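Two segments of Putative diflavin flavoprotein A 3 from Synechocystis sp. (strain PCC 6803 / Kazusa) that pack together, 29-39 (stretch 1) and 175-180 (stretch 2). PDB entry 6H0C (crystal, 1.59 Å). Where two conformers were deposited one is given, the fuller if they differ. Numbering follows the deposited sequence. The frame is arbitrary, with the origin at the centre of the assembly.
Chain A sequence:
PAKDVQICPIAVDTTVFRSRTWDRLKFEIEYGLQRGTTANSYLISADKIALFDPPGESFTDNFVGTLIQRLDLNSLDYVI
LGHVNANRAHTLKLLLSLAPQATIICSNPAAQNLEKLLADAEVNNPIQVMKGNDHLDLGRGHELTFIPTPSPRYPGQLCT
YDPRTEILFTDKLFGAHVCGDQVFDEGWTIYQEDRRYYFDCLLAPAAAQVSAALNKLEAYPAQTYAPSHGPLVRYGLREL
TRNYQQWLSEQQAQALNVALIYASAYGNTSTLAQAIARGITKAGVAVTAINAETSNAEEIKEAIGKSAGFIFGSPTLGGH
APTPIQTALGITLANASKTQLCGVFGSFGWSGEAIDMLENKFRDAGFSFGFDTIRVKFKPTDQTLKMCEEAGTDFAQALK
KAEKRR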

# COMPACT_ATOMS: atom_id res chain seq x y z
N ILE A 29 -11.01 2.57 3.15
CA ILE A 29 -11.78 1.35 3.39
C ILE A 29 -11.09 0.44 4.41
O ILE A 29 -11.75 -0.24 5.20
CB ILE A 29 -12.04 0.57 2.06
CG1 ILE A 29 -13.19 -0.43 2.20
CG2 ILE A 29 -10.79 -0.12 1.56
CD1 ILE A 29 -14.53 0.22 2.29
N GLU A 30 -9.76 0.46 4.45
CA GLU A 30 -9.03 -0.48 5.31
C GLU A 30 -9.19 -0.19 6.80
O GLU A 30 -8.93 -1.07 7.62
CB GLU A 30 -7.54 -0.47 4.95
CG GLU A 30 -6.83 0.82 5.30
CD GLU A 30 -5.58 1.02 4.47
OE1 GLU A 30 -4.47 0.65 4.93
OE2 GLU A 30 -5.71 1.54 3.35
N TYR A 31 -9.63 1.01 7.17
CA TYR A 31 -9.90 1.33 8.57
C TYR A 31 -11.36 1.06 8.94
O TYR A 31 -11.84 1.49 9.98
CB TYR A 31 -9.54 2.80 8.88
CG TYR A 31 -8.10 3.12 8.55
CD1 TYR A 31 -7.07 2.55 9.29
CD2 TYR A 31 -7.77 3.94 7.49
CE1 TYR A 31 -5.73 2.81 8.98
CE2 TYR A 31 -6.44 4.21 7.17
CZ TYR A 31 -5.43 3.64 7.92
OH TYR A 31 -4.11 3.89 7.61
N GLY A 32 -12.05 0.30 8.08
CA GLY A 32 -13.48 0.07 8.21
C GLY A 32 -13.97 -0.56 9.50
O GLY A 32 -15.09 -0.30 9.93
N LEU A 33 -13.14 -1.40 10.13
CA LEU A 33 -13.53 -2.05 11.38
C LEU A 33 -13.38 -1.09 12.57
O LEU A 33 -13.76 -1.43 13.69
CB LEU A 33 -12.71 -3.32 11.61
CG LEU A 33 -12.78 -4.33 10.46
CD1 LEU A 33 -12.04 -5.62 10.80
CD2 LEU A 33 -14.23 -4.61 10.09
N GLN A 34 -12.83 0.09 12.30
CA GLN A 34 -12.65 1.14 13.31
C GLN A 34 -12.11 0.62 14.64
O GLN A 34 -12.68 0.89 15.69
CB GLN A 34 -13.97 1.87 13.53
CG GLN A 34 -14.50 2.49 12.25
CD GLN A 34 -15.55 3.54 12.53
OE1 GLN A 34 -15.45 4.30 13.49
NE2 GLN A 34 -16.57 3.60 11.68
N ARG A 35 -11.02 -0.13 14.56
CA ARG A 35 -10.36 -0.68 15.74
C ARG A 35 -9.05 0.06 16.03
O ARG A 35 -8.20 -0.43 16.78
CB ARG A 35 -10.08 -2.18 15.55
CG ARG A 35 -11.32 -3.05 15.36
CD ARG A 35 -11.03 -4.52 15.69
NE ARG A 35 -10.51 -4.65 17.06
CZ ARG A 35 -9.87 -5.72 17.52
NH1 ARG A 35 -9.67 -6.77 16.74
NH2 ARG A 35 -9.44 -5.74 18.78
N GLY A 36 -8.89 1.23 15.43
CA GLY A 36 -7.66 1.99 15.51
C GLY A 36 -6.55 1.35 14.68
O GLY A 36 -6.78 0.43 13.89
N THR A 37 -5.34 1.84 14.84
CA THR A 37 -4.20 1.19 14.22
C THR A 37 -2.93 1.69 14.88
O THR A 37 -2.97 2.48 15.83
CB THR A 37 -4.15 1.43 12.69
OG1 THR A 37 -3.04 0.73 12.13
CG2 THR A 37 -4.03 2.91 12.36
N THR A 38 -1.79 1.20 14.40
CA THR A 38 -0.52 1.76 14.83
C THR A 38 0.33 1.96 13.59
O THR A 38 0.15 1.27 12.58
CB THR A 38 0.23 0.85 15.86
OG1 THR A 38 0.81 -0.29 15.20
CG2 THR A 38 -0.71 0.35 16.96
N ALA A 39 1.24 2.93 13.65
CA ALA A 39 2.26 3.09 12.64
C ALA A 39 3.59 2.74 13.30
O ALA A 39 4.05 3.44 14.22
CB ALA A 39 2.27 4.52 12.07
N GLY A 175 0.42 -7.20 8.22
CA GLY A 175 0.01 -6.33 9.30
C GLY A 175 -1.48 -6.39 9.59
O GLY A 175 -2.20 -7.23 9.06
N ALA A 176 -1.93 -5.49 10.45
CA ALA A 176 -3.34 -5.41 10.80
C ALA A 176 -3.62 -4.06 11.41
O ALA A 176 -2.83 -3.57 12.21
CB ALA A 176 -3.72 -6.52 11.75
N HIS A 177 -4.73 -3.45 11.01
CA HIS A 177 -5.11 -2.15 11.54
C HIS A 177 -5.87 -2.33 12.83
O HIS A 177 -7.10 -2.39 12.84
CB HIS A 177 -5.93 -1.36 10.51
CG HIS A 177 -5.10 -0.80 9.40
ND1 HIS A 177 -4.00 0.01 9.62
CD2 HIS A 177 -5.20 -0.93 8.05
CE1 HIS A 177 -3.47 0.36 8.47
NE2 HIS A 177 -4.18 -0.20 7.50
N VAL A 178 -5.12 -2.46 13.91
CA VAL A 178 -5.72 -2.62 15.23
C VAL A 178 -4.80 -2.05 16.31
O VAL A 178 -3.60 -2.34 16.37
CB VAL A 178 -6.04 -4.10 15.54
CG1 VAL A 178 -4.77 -4.94 15.50
CG2 VAL A 178 -6.71 -4.23 16.89
N CYS A 179 -5.39 -1.21 17.16
CA CYS A 179 -4.66 -0.58 18.25
C CYS A 179 -4.93 -1.33 19.54
O CYS A 179 -6.07 -1.50 19.95
CB CYS A 179 -5.05 0.89 18.38
SG CYS A 179 -4.09 1.79 19.59
N GLY A 180 -3.86 -1.80 20.17
CA GLY A 180 -3.99 -2.50 21.43
C GLY A 180 -2.74 -2.25 22.25
O GLY A 180 -1.80 -1.61 21.77
O HOH W 1 -9.00 -1.08 19.48

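The polar rule of this contact is to saturate one buried imidazole at both nitrogens. His177 NE2 donates to Glu30 OE1 at 2.7 Å, and His177 ND1 lies 2.8 Å from Thr37 OG1 in a second hydrogen bond. Both oxygens sit at the ring's edge, near its plane, where the nitrogens can use them. Glu30 and Thr37 thus hold the ring from two sites in stretch 1, and the far carboxylate oxygen, Glu30 OE2, is satisfied elsewhere in the structure.

With its edge occupied, the ring still offers a face, and Tyr31 takes it. The tyrosine presents its edge to the imidazole, with centroids 4.4 Å apart, planes at 51°, and Tyr31 CE1 3.4 Å from His177 ND1. Three residues of stretch 1 converge on this side chain, and His177 has more area covered than any other residue here.

Backbone pairing is sparse. Cys179 N donates to Arg35 O at 2.9 Å with a nearly straight angle of 174°, and a water donates both to Arg35 O and to Cys179 O (2.9 and 3.0 Å), tying the same two residues together again. Although Thr37 and Val178 bring their CA atoms within 4.2 Å, no ladder develops: Gly36 O is 3.3 Å from Val178 N, but at a poor angle, and 3.0 Å from His177 O, another acceptor.

Gly36 is a steric requirement. An ideal CB there would fall 2.9 Å from Cys179 CB, and its phi of 72° independently favours glycine.

Van der Waals contacts complete the interface. Val178 CG2 lies over one face of the Arg35 guanidinium, 3.6 Å from Arg35 CZ, leaving the group's edge free for polar partners; Arg35 NH1 finds one elsewhere in the structure. Cys179 points toward stretch 1 and sets its CB 3.7 Å from Thr37 O.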